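Local coordinates for protein adenosylmethionine-8-amino-7-oxononanoate aminotransferase (Methanocaldococcus jannaschii, PDB 6ZHK) that probably transfers an amino group from S-adenosylmethionine to 8-amino-7-oxononanoate in biotin synthesis, as a pyridoxal phosphate-dependent class-III aminotransferase, at residues W63-G68 / G305-L310; I85-L90 / G341-C346; Y134-L139 / D317-Q322; V231-G236 / D248-G253. All coordinates share one frame; numbering follows the deposited sequence. Where two conformers were deposited one is given.

How the contacts relate
Contacts 1, 2 and 4 are buried, while contact 3 reaches the surface, with Glu318 exposed. Contacts 1 and 2 touch each other: Leu308, Pro309 and Leu310 pack against the first turn of helix 343-358, at Leu344 and Leu345. Both are made largely of irregular backbone and rely on polar groups, a backbone bond and a tyrosine hydroxyl in contact 1, a glutamine amide in contact 2. Contact 3 joins two helices through a tyrosine, and contact 4 joins a strand to a helix by apolar side chains and a methyl set against a backbone turn, with no hydrogen bond across. Contacts 1, 2 and 3 all meet the second subunit, whereas contact 4 stays within its own chain.

Contact 1: W63-G68 / G305-L310; sequences WCNLFG and GGYLPL
Asn65 and Gly306 pass with their CA atoms 3.9 Å apart, two irregular loops brought together backbone to backbone. One direct bond joins the main chains, from Leu66 N to Gly305 O at 3.1 Å, with the donor above the carbonyl plane. Beside it, Cys64 O sits 3.0 Å from Gly306 CA; a CB on Gly306 would run into both Cys64 O and Asn65 CA, and its backbone angles also suit glycine. Segment 305-310 lies on the stretch between strand 296-299 and strand 311-315, soon after Lys301, the predicted cofactor lysine of this class-III aminotransferase, and the side chain of Cys64 comes within about 4 Å of that lysine's. The side-chain work centres on Gly68. Asn65, with CG anti to its backbone N (chi1 -180°), forms an Asx motif: its OD1 takes Gly68 N at 2.8 Å on an in-plane lone pair. Its ND2 turns back to Gly68 O at 3.0 Å. From the opposite face of that carbonyl comes the hydroxyl of Tyr307, donating to Gly68 O at 2.6 Å, so two side chains grip one oxygen. Tyr307 OH is bonded to Arg71 N as well. A water held by Phe67 N gives its hydrogens to Gly68 O and Gly305 O, and a second links Asn65 ND2 with Gly306 O. Leu66 adds apolar contact, its CG 3.9 Å from Gly305 CA.

Contact 2: I85-L90 / G341-C346; sequences ICHSTL and GNQLLC
Ser88 and Gln343 make the tight part of this contact, where the glutamine amide uses both its ends on one residue. OE1 accepts Ser88 N at 2.9 Å, the donor lying in the amide plane on a lone pair, and NE2 gives a hydrogen to Ser88 OG at 3.0 Å. The side chain bends at chi2 (90°), which turns CD back toward Ser88. An alanine at Gln343 would probably leave Ser88 N and OG without these mates and open a gap beside Ile85 CG2. Two residues before Ser88, Cys86 O faces the start of helix 343-358 and takes two weak bonds, from Gln343 N and Leu344 N. Leu344 CD1 packs on Cys86 SG at 3.7 Å. The His87 ring and the Asn342 amide are nearly parallel, 12° apart, and Asn342 CA meets the ring at its edge, in plane. Asn342 is the N-cap: its OD1 accepts Leu345 N at 2.9 Å, while its ND2 bonds Tyr307 O of the second subunit. The far end is looser, although buried too: Leu90 touches Gly341 only through its methyl groups, CD2 lying 3.9 Å from Gly341 CA. A CB on Gly341 would strike that methyl. The contact lies buried at the dimer interface, Cys86 packing on Tyr307 of the second subunit. The paired amide and hydroxyl probably fix how the loop lies, and the helix dipole would be expected to favour Cys86 O.

Contact 3: Y134-L139 / D317-Q322; sequences YQYYVL and DEIYNQ
Glu318 meets Tyr136 first: its carboxylate OE2 stands at the edge of the ring, near its plane, and receives the hydroxyl in a hydrogen bond. The modelled separation of Tyr136 OH from Glu318 OE2, 2.4 Å, is very short, so its exact length is doubtful. The carboxylate is turned almost perpendicular to the ring, 80° between planes. One residue on, Ile319 lays CD1 over one face of the same ring, above its centre, in a CH-pi contact; two conformers exist for Ile319, so the closeness of that approach is uncertain. At the C-terminal end Gln322 comes in obliquely, its CG 3.3 Å from Tyr136 CD1. Its carbonyl oxygen is covered by Leu139, whose CD1 lies 3.4 Å from Gln322 O. In Tyr136, CG is anti to the backbone N (chi1 168°), which starts the side chain off toward the short helix. A phenylalanine at Tyr136 would remove the hydroxyl, and with it a weak bond to Arg140 NH2, and would probably leave the exposed carboxylate of Glu318 without its mate and freer to swing. This is plain helix packing away from the cofactor and substrate sites, joining helix 122-140 to the short helix 317-321, which follows strand 311-315. Ile264, just before strand 265-268, touches both Tyr136 and Ile319, and Asp317 makes a salt bridge to Lys115 at the start of strand 115-119.

Contact 4: V231-G236 / D248-G253; sequences VILEGG and DGYIEG
Ile251 presses a methyl against the backbone of an inverse gamma turn. The turn is centred on Gly235 and closed by Gly236 N bonding to Glu234 O at 2.8 Å. Ile251 CD1 packs 3.5 Å from Glu234 O and 4.1 Å from Gly236 N; its chi2 (-93°), away from a staggered value, sets CD1 against the turn. No hydrogen bond crosses; the rest is hydrocarbon. Leu233 points at the helix, its CD1 lying 4.1 Å from Ile251 CD1, the two side chains running antiparallel alongside one another. The same Leu233 methyl meets the edge of the Tyr250 ring, 3.9 Å from CE1 and near the ring plane, Leu233 and Tyr250 crossing at about a right angle. Glu234 leads its carboxylate away from the helix, to Gly239 N and to the backbone of Tyr155, a predicted substrate-binding residue. Gly249 is the N-cap of helix 250-261, which carries the chain from strand 228-234 to the adjacent parallel strand 265-268 in a beta-alpha-beta crossover. Ile251 also packs on Phe265 of strand 265-268, while Tyr250 is covered by helix 211-224 and touches Val151 on strand 147-151.

Contact 1: W63-G68 / G305-L310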
# COMPACT_ATOMS: atom_id res chain seq x y z
N TRP A 63 11.78 -9.05 7.76
CA TRP A 63 11.70 -10.14 6.79
C TRP A 63 11.74 -9.56 5.37
O TRP A 63 11.28 -10.22 4.43
CB TRP A 63 10.44 -11.02 6.98
CG TRP A 63 10.02 -11.39 8.39
CD1 TRP A 63 10.72 -11.25 9.55
CD2 TRP A 63 8.74 -11.93 8.77
NE1 TRP A 63 9.97 -11.67 10.63
CE2 TRP A 63 8.74 -12.06 10.19
CE3 TRP A 63 7.58 -12.27 8.07
CZ2 TRP A 63 7.64 -12.55 10.88
CZ3 TRP A 63 6.48 -12.76 8.75
CH2 TRP A 63 6.54 -12.94 10.14
N CYS A 64 12.36 -8.39 5.22
CA CYS A 64 12.56 -7.81 3.89
C CYS A 64 14.03 -7.59 3.49
O CYS A 64 14.33 -7.44 2.29
CB CYS A 64 11.78 -6.50 3.74
SG CYS A 64 12.39 -5.18 4.82
N ASN A 65 14.94 -7.44 4.46
CA ASN A 65 16.30 -7.04 4.09
C ASN A 65 17.05 -8.28 3.56
O ASN A 65 17.10 -9.27 4.24
CB ASN A 65 16.98 -6.36 5.27
CG ASN A 65 18.40 -5.93 4.92
OD1 ASN A 65 19.30 -6.75 4.75
ND2 ASN A 65 18.54 -4.65 4.60
N LEU A 66 17.63 -8.23 2.37
CA LEU A 66 18.25 -9.45 1.84
C LEU A 66 19.76 -9.36 2.00
O LEU A 66 20.40 -10.37 2.19
CB LEU A 66 17.97 -9.54 0.34
CG LEU A 66 16.51 -9.83 -0.07
CD1 LEU A 66 16.47 -10.05 -1.56
CD2 LEU A 66 15.93 -11.02 0.70
N PHE A 67 20.32 -8.21 1.73
CA PHE A 67 21.76 -8.13 1.49
C PHE A 67 22.47 -7.13 2.41
O PHE A 67 23.61 -6.74 2.11
CB PHE A 67 22.01 -7.75 0.03
CG PHE A 67 21.50 -8.79 -0.92
CD1 PHE A 67 21.88 -10.13 -0.78
CD2 PHE A 67 20.65 -8.42 -1.96
CE1 PHE A 67 21.39 -11.10 -1.64
CE2 PHE A 67 20.17 -9.38 -2.83
CZ PHE A 67 20.56 -10.71 -2.69
N GLY A 68 21.81 -6.75 3.48
CA GLY A 68 22.44 -5.80 4.40
C GLY A 68 21.92 -4.39 4.13
O GLY A 68 21.13 -4.20 3.20
N GLY A 305 15.16 -5.82 -2.16
CA GLY A 305 16.27 -6.11 -1.26
C GLY A 305 16.05 -5.52 0.12
O GLY A 305 16.91 -5.61 0.97
N GLY A 306 14.86 -4.95 0.36
CA GLY A 306 14.51 -4.50 1.68
C GLY A 306 14.55 -2.98 1.75
O GLY A 306 14.46 -2.45 2.85
N TYR A 307 14.76 -2.29 0.61
CA TYR A 307 15.05 -0.86 0.69
C TYR A 307 13.87 0.02 0.38
O TYR A 307 13.84 1.20 0.83
CB TYR A 307 16.21 -0.41 -0.21
CG TYR A 307 17.58 -0.90 0.23
CD1 TYR A 307 17.72 -1.77 1.32
CD2 TYR A 307 18.75 -0.49 -0.42
CE1 TYR A 307 18.98 -2.20 1.74
CE2 TYR A 307 20.00 -0.96 -0.02
CZ TYR A 307 20.12 -1.82 1.06
OH TYR A 307 21.39 -2.26 1.45
N LEU A 308 12.88 -0.52 -0.34
CA LEU A 308 11.70 0.28 -0.70
C LEU A 308 10.46 -0.64 -0.78
O LEU A 308 10.55 -1.86 -0.99
CB LEU A 308 11.96 0.94 -2.07
CG LEU A 308 12.76 2.24 -2.08
CD1 LEU A 308 13.18 2.58 -3.53
CD2 LEU A 308 11.92 3.41 -1.50
N PRO A 309 9.26 -0.05 -0.68
CA PRO A 309 8.01 -0.81 -0.79
C PRO A 309 7.64 -1.05 -2.24
O PRO A 309 6.92 -0.26 -2.85
CB PRO A 309 7.00 0.10 -0.06
CG PRO A 309 7.47 1.45 -0.35
CD PRO A 309 9.00 1.36 -0.29
N LEU A 310 7.99 -2.24 -2.72
CA LEU A 310 7.39 -2.70 -3.97
C LEU A 310 6.72 -4.06 -3.78
O LEU A 310 7.23 -4.91 -3.06
CB LEU A 310 8.45 -2.78 -5.06
CG LEU A 310 7.91 -3.10 -6.46
CD1 LEU A 310 6.98 -1.98 -6.93
CD2 LEU A 310 9.09 -3.23 -7.43
O HOH W 1 15.96 -2.90 5.06
O HOH W 2 19.67 -5.64 1.10

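Contact 2: I85-L90 / G341-C346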
# COMPACT_ATOMS: atom_id res chain seq x y z
N ILE A 85 14.17 10.35 -13.33
CA ILE A 85 12.83 10.68 -12.88
C ILE A 85 12.42 9.70 -11.77
O ILE A 85 12.64 8.49 -11.90
CB ILE A 85 11.82 10.65 -14.05
CG1 ILE A 85 10.43 11.08 -13.58
CG2 ILE A 85 11.84 9.29 -14.75
CD1 ILE A 85 9.41 11.15 -14.78
N CYS A 86 11.77 10.23 -10.73
CA CYS A 86 11.38 9.42 -9.59
C CYS A 86 10.06 8.72 -9.87
O CYS A 86 9.87 7.58 -9.48
CB CYS A 86 11.29 10.28 -8.35
SG CYS A 86 12.91 10.90 -7.83
N HIS A 87 9.12 9.42 -10.51
CA HIS A 87 7.83 8.80 -10.70
C HIS A 87 7.09 9.40 -11.91
O HIS A 87 6.76 10.58 -11.94
CB HIS A 87 6.94 8.95 -9.48
CG HIS A 87 5.64 8.25 -9.72
ND1 HIS A 87 5.52 6.85 -9.75
CD2 HIS A 87 4.43 8.76 -9.99
CE1 HIS A 87 4.26 6.52 -10.05
NE2 HIS A 87 3.58 7.69 -10.23
N SER A 88 6.68 8.52 -12.80
CA SER A 88 5.56 8.83 -13.68
C SER A 88 4.63 7.62 -13.74
O SER A 88 5.09 6.51 -13.50
CB SER A 88 6.06 9.26 -15.07
OG SER A 88 6.68 8.12 -15.68
N THR A 89 3.40 7.83 -14.26
CA THR A 89 2.31 6.88 -14.10
C THR A 89 2.46 5.64 -14.99
O THR A 89 2.94 5.72 -16.17
CB THR A 89 0.97 7.61 -14.30
OG1 THR A 89 -0.04 6.78 -13.76
CG2 THR A 89 0.61 7.85 -15.76
N LEU A 90 1.85 4.56 -14.52
CA LEU A 90 1.51 3.41 -15.38
C LEU A 90 0.01 3.39 -15.75
O LEU A 90 -0.43 2.45 -16.40
CB LEU A 90 1.90 2.11 -14.66
CG LEU A 90 3.26 1.54 -15.08
CD1 LEU A 90 4.40 2.43 -14.72
CD2 LEU A 90 3.50 0.16 -14.47
N GLY A 341 4.02 0.91 -10.20
CA GLY A 341 5.22 0.90 -11.06
C GLY A 341 6.20 2.07 -10.87
O GLY A 341 6.99 2.39 -11.78
N ASN A 342 6.25 2.71 -9.69
CA ASN A 342 7.11 3.87 -9.47
C ASN A 342 8.59 3.55 -9.83
O ASN A 342 9.10 2.48 -9.50
CB ASN A 342 7.01 4.24 -7.97
CG ASN A 342 8.09 5.19 -7.53
OD1 ASN A 342 9.20 4.80 -7.24
ND2 ASN A 342 7.71 6.43 -7.30
N GLN A 343 9.29 4.46 -10.52
CA GLN A 343 10.64 4.18 -11.03
C GLN A 343 11.67 3.91 -9.93
O GLN A 343 12.49 3.02 -10.09
CB GLN A 343 11.19 5.29 -11.96
CG GLN A 343 10.47 5.34 -13.31
CD GLN A 343 9.26 6.25 -13.34
OE1 GLN A 343 8.37 6.23 -12.47
NE2 GLN A 343 9.12 6.90 -14.46
N LEU A 344 11.66 4.70 -8.84
CA LEU A 344 12.58 4.39 -7.73
C LEU A 344 12.35 2.98 -7.17
O LEU A 344 13.32 2.22 -6.97
CB LEU A 344 12.45 5.45 -6.65
CG LEU A 344 12.77 6.87 -7.11
CD1 LEU A 344 12.71 7.80 -5.90
CD2 LEU A 344 14.17 6.98 -7.88
N LEU A 345 11.07 2.57 -6.97
CA LEU A 345 10.80 1.24 -6.43
C LEU A 345 11.38 0.23 -7.39
O LEU A 345 12.01 -0.74 -6.97
CB LEU A 345 9.29 0.95 -6.26
CG LEU A 345 8.48 2.05 -5.57
CD1 LEU A 345 7.04 1.64 -5.30
CD2 LEU A 345 9.10 2.41 -4.23
N CYS A 346 11.17 0.45 -8.71
CA CYS A 346 11.52 -0.62 -9.64
C CYS A 346 13.04 -0.65 -9.83
O CYS A 346 13.65 -1.72 -10.06
CB CYS A 346 10.88 -0.31 -10.99
SG CYS A 346 9.09 -0.60 -11.01

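Contact 3: Y134-L139 / D317-Q322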
# COMPACT_ATOMS: atom_id res chain seq x y z
N TYR A 134 -11.81 -13.06 -8.16
CA TYR A 134 -13.25 -12.87 -8.04
C TYR A 134 -13.80 -12.45 -9.40
O TYR A 134 -14.83 -13.01 -9.89
CB TYR A 134 -13.59 -11.82 -6.96
CG TYR A 134 -15.10 -11.63 -6.87
CD1 TYR A 134 -15.88 -12.55 -6.16
CD2 TYR A 134 -15.76 -10.61 -7.56
CE1 TYR A 134 -17.27 -12.43 -6.10
CE2 TYR A 134 -17.14 -10.51 -7.54
CZ TYR A 134 -17.88 -11.40 -6.80
OH TYR A 134 -19.26 -11.30 -6.78
N GLN A 135 -13.16 -11.43 -9.98
CA GLN A 135 -13.71 -10.87 -11.21
C GLN A 135 -13.47 -11.78 -12.40
O GLN A 135 -14.31 -11.84 -13.31
CB GLN A 135 -13.27 -9.43 -11.43
CG GLN A 135 -13.91 -8.84 -12.69
CD GLN A 135 -13.69 -7.36 -12.74
OE1 GLN A 135 -12.80 -6.82 -12.08
NE2 GLN A 135 -14.41 -6.73 -13.66
N TYR A 136 -12.39 -12.58 -12.35
CA TYR A 136 -12.20 -13.58 -13.39
C TYR A 136 -13.48 -14.41 -13.57
O TYR A 136 -13.96 -14.63 -14.69
CB TYR A 136 -11.05 -14.51 -13.02
CG TYR A 136 -10.90 -15.76 -13.85
CD1 TYR A 136 -10.31 -15.74 -15.13
CD2 TYR A 136 -11.34 -16.98 -13.36
CE1 TYR A 136 -10.11 -16.93 -15.86
CE2 TYR A 136 -11.16 -18.16 -14.10
CZ TYR A 136 -10.60 -18.12 -15.36
OH TYR A 136 -10.39 -19.30 -16.04
N TYR A 137 -14.01 -14.95 -12.46
CA TYR A 137 -15.13 -15.87 -12.58
C TYR A 137 -16.39 -15.12 -12.99
O TYR A 137 -17.19 -15.65 -13.74
CB TYR A 137 -15.38 -16.65 -11.29
CG TYR A 137 -14.32 -17.70 -11.02
CD1 TYR A 137 -14.23 -18.84 -11.81
CD2 TYR A 137 -13.38 -17.53 -10.00
CE1 TYR A 137 -13.28 -19.82 -11.57
CE2 TYR A 137 -12.43 -18.51 -9.76
CZ TYR A 137 -12.37 -19.65 -10.53
OH TYR A 137 -11.40 -20.59 -10.27
N VAL A 138 -16.57 -13.88 -12.52
CA VAL A 138 -17.72 -13.15 -13.00
C VAL A 138 -17.65 -13.01 -14.52
O VAL A 138 -18.67 -13.16 -15.24
CB VAL A 138 -17.74 -11.75 -12.36
CG1 VAL A 138 -18.72 -10.86 -13.07
CG2 VAL A 138 -18.01 -11.83 -10.86
N LEU A 139 -16.48 -12.66 -15.04
CA LEU A 139 -16.34 -12.38 -16.46
C LEU A 139 -16.48 -13.67 -17.25
O LEU A 139 -16.97 -13.65 -18.35
CB LEU A 139 -14.95 -11.76 -16.74
CG LEU A 139 -14.83 -10.28 -16.32
CD1 LEU A 139 -13.39 -9.82 -16.43
CD2 LEU A 139 -15.73 -9.41 -17.19
N ASP A 317 -1.74 -16.14 -18.34
CA ASP A 317 -2.45 -15.42 -19.38
C ASP A 317 -3.95 -15.75 -19.32
O ASP A 317 -4.77 -14.93 -19.76
CB ASP A 317 -1.93 -15.79 -20.78
CG ASP A 317 -0.60 -15.12 -21.12
OD1 ASP A 317 -0.17 -14.20 -20.39
OD2 ASP A 317 -0.05 -15.52 -22.15
N GLU A 318 -4.27 -16.95 -18.81
CA GLU A 318 -5.67 -17.36 -18.76
C GLU A 318 -6.47 -16.34 -17.92
O GLU A 318 -7.52 -15.87 -18.31
CB GLU A 318 -5.79 -18.79 -18.22
CG GLU A 318 -7.21 -19.21 -17.80
CD GLU A 318 -8.38 -19.27 -18.79
OE1 GLU A 318 -8.10 -19.34 -20.04
OE2 GLU A 318 -9.61 -19.24 -18.34
N ILE A 319 -5.89 -15.95 -16.80
CA ILE A 319 -6.59 -15.01 -15.95
C ILE A 319 -6.67 -13.64 -16.62
O ILE A 319 -7.73 -13.04 -16.69
CB ILE A 319 -5.95 -14.96 -14.56
CG1 ILE A 319 -6.21 -16.28 -13.80
CG2 ILE A 319 -6.38 -13.69 -13.77
CD1 ILE A 319 -7.65 -16.66 -13.60
N TYR A 320 -5.52 -13.16 -17.10
CA TYR A 320 -5.40 -11.85 -17.72
C TYR A 320 -6.39 -11.73 -18.89
O TYR A 320 -7.01 -10.69 -19.13
CB TYR A 320 -3.93 -11.72 -18.17
CG TYR A 320 -3.57 -10.57 -19.09
CD1 TYR A 320 -3.79 -10.64 -20.47
CD2 TYR A 320 -2.93 -9.43 -18.59
CE1 TYR A 320 -3.41 -9.59 -21.32
CE2 TYR A 320 -2.51 -8.40 -19.43
CZ TYR A 320 -2.75 -8.49 -20.80
OH TYR A 320 -2.30 -7.51 -21.62
N ASN A 321 -6.52 -12.80 -19.67
CA ASN A 321 -7.27 -12.67 -20.91
C ASN A 321 -8.76 -12.43 -20.70
O ASN A 321 -9.39 -11.88 -21.61
CB ASN A 321 -7.16 -13.94 -21.76
CG ASN A 321 -5.81 -14.08 -22.43
OD1 ASN A 321 -5.07 -13.11 -22.57
ND2 ASN A 321 -5.41 -15.30 -22.80
N GLN A 322 -9.33 -12.86 -19.56
CA GLN A 322 -10.73 -12.64 -19.28
C GLN A 322 -11.03 -11.15 -19.21
O GLN A 322 -12.17 -10.77 -19.43
CB GLN A 322 -11.20 -13.23 -17.93
CG GLN A 322 -11.67 -14.67 -17.97
CD GLN A 322 -12.72 -15.04 -19.01
OE1 GLN A 322 -13.67 -14.31 -19.27
NE2 GLN A 322 -12.52 -16.17 -19.64

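Contact 4: V231-G236 / D248-G253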
# COMPACT_ATOMS: atom_id res chain seq x y z
N VAL A 231 -8.44 -20.47 -3.48
CA VAL A 231 -7.76 -21.02 -2.33
C VAL A 231 -6.47 -20.20 -2.22
O VAL A 231 -5.87 -19.92 -3.24
CB VAL A 231 -7.44 -22.52 -2.51
CG1 VAL A 231 -6.40 -22.94 -1.46
CG2 VAL A 231 -8.72 -23.37 -2.46
N ILE A 232 -6.13 -19.68 -1.05
CA ILE A 232 -4.93 -18.88 -0.88
C ILE A 232 -4.18 -19.44 0.32
O ILE A 232 -4.82 -19.81 1.33
CB ILE A 232 -5.24 -17.38 -0.75
CG1 ILE A 232 -3.91 -16.62 -0.53
CG2 ILE A 232 -6.19 -17.15 0.40
CD1 ILE A 232 -4.07 -15.07 -0.52
N LEU A 233 -2.85 -19.61 0.14
CA LEU A 233 -1.95 -20.11 1.17
C LEU A 233 -0.67 -19.30 1.10
O LEU A 233 -0.34 -18.77 0.03
CB LEU A 233 -1.58 -21.59 0.83
CG LEU A 233 -2.75 -22.58 0.91
CD1 LEU A 233 -2.30 -24.00 0.55
CD2 LEU A 233 -3.31 -22.56 2.31
N GLU A 234 0.10 -19.32 2.19
CA GLU A 234 1.47 -18.79 2.18
C GLU A 234 2.44 -19.76 1.48
O GLU A 234 2.14 -20.93 1.33
CB GLU A 234 1.90 -18.55 3.64
CG GLU A 234 1.17 -17.34 4.26
CD GLU A 234 1.40 -17.17 5.76
OE1 GLU A 234 2.48 -16.73 6.11
OE2 GLU A 234 0.54 -17.62 6.57
N GLY A 235 3.66 -19.30 1.14
CA GLY A 235 4.60 -20.06 0.32
C GLY A 235 5.42 -21.07 1.13
O GLY A 235 6.65 -21.03 1.18
N GLY A 236 4.73 -22.00 1.79
CA GLY A 236 5.45 -23.17 2.28
C GLY A 236 5.78 -23.03 3.75
O GLY A 236 6.24 -23.99 4.39
N ASP A 248 5.92 -31.17 3.69
CA ASP A 248 6.26 -31.44 2.29
C ASP A 248 5.06 -32.13 1.65
O ASP A 248 4.38 -32.93 2.31
CB ASP A 248 7.58 -32.23 2.13
CG ASP A 248 8.83 -31.38 2.36
OD1 ASP A 248 8.70 -30.12 2.36
OD2 ASP A 248 9.93 -31.96 2.50
N GLY A 249 4.73 -31.74 0.40
CA GLY A 249 3.60 -32.33 -0.32
C GLY A 249 2.26 -31.63 -0.06
O GLY A 249 1.29 -31.89 -0.76
N TYR A 250 2.20 -30.71 0.93
CA TYR A 250 0.91 -30.13 1.25
C TYR A 250 0.45 -29.19 0.12
O TYR A 250 -0.66 -29.34 -0.40
CB TYR A 250 0.89 -29.49 2.64
CG TYR A 250 -0.46 -28.91 2.99
CD1 TYR A 250 -0.78 -27.59 2.65
CD2 TYR A 250 -1.37 -29.62 3.76
CE1 TYR A 250 -1.99 -27.02 3.03
CE2 TYR A 250 -2.58 -29.07 4.15
CZ TYR A 250 -2.88 -27.76 3.79
OH TYR A 250 -4.08 -27.19 4.13
N ILE A 251 1.32 -28.22 -0.21
CA ILE A 251 1.02 -27.24 -1.25
C ILE A 251 0.78 -27.94 -2.58
O ILE A 251 -0.15 -27.60 -3.32
CB ILE A 251 2.15 -26.18 -1.39
CG1 ILE A 251 2.50 -25.50 -0.05
CG2 ILE A 251 1.80 -25.20 -2.50
CD1 ILE A 251 1.75 -24.24 0.20
N GLU A 252 1.60 -28.96 -2.90
CA GLU A 252 1.41 -29.70 -4.14
C GLU A 252 0.04 -30.37 -4.18
O GLU A 252 -0.58 -30.34 -5.21
CB GLU A 252 2.51 -30.77 -4.35
CG GLU A 252 3.90 -30.17 -4.46
CD GLU A 252 4.74 -30.02 -3.19
OE1 GLU A 252 4.20 -29.76 -2.08
OE2 GLU A 252 5.95 -30.14 -3.31
N GLY A 253 -0.42 -31.00 -3.10
CA GLY A 253 -1.72 -31.66 -3.13
C GLY A 253 -2.85 -30.64 -3.22
O GLY A 253 -3.87 -30.86 -3.89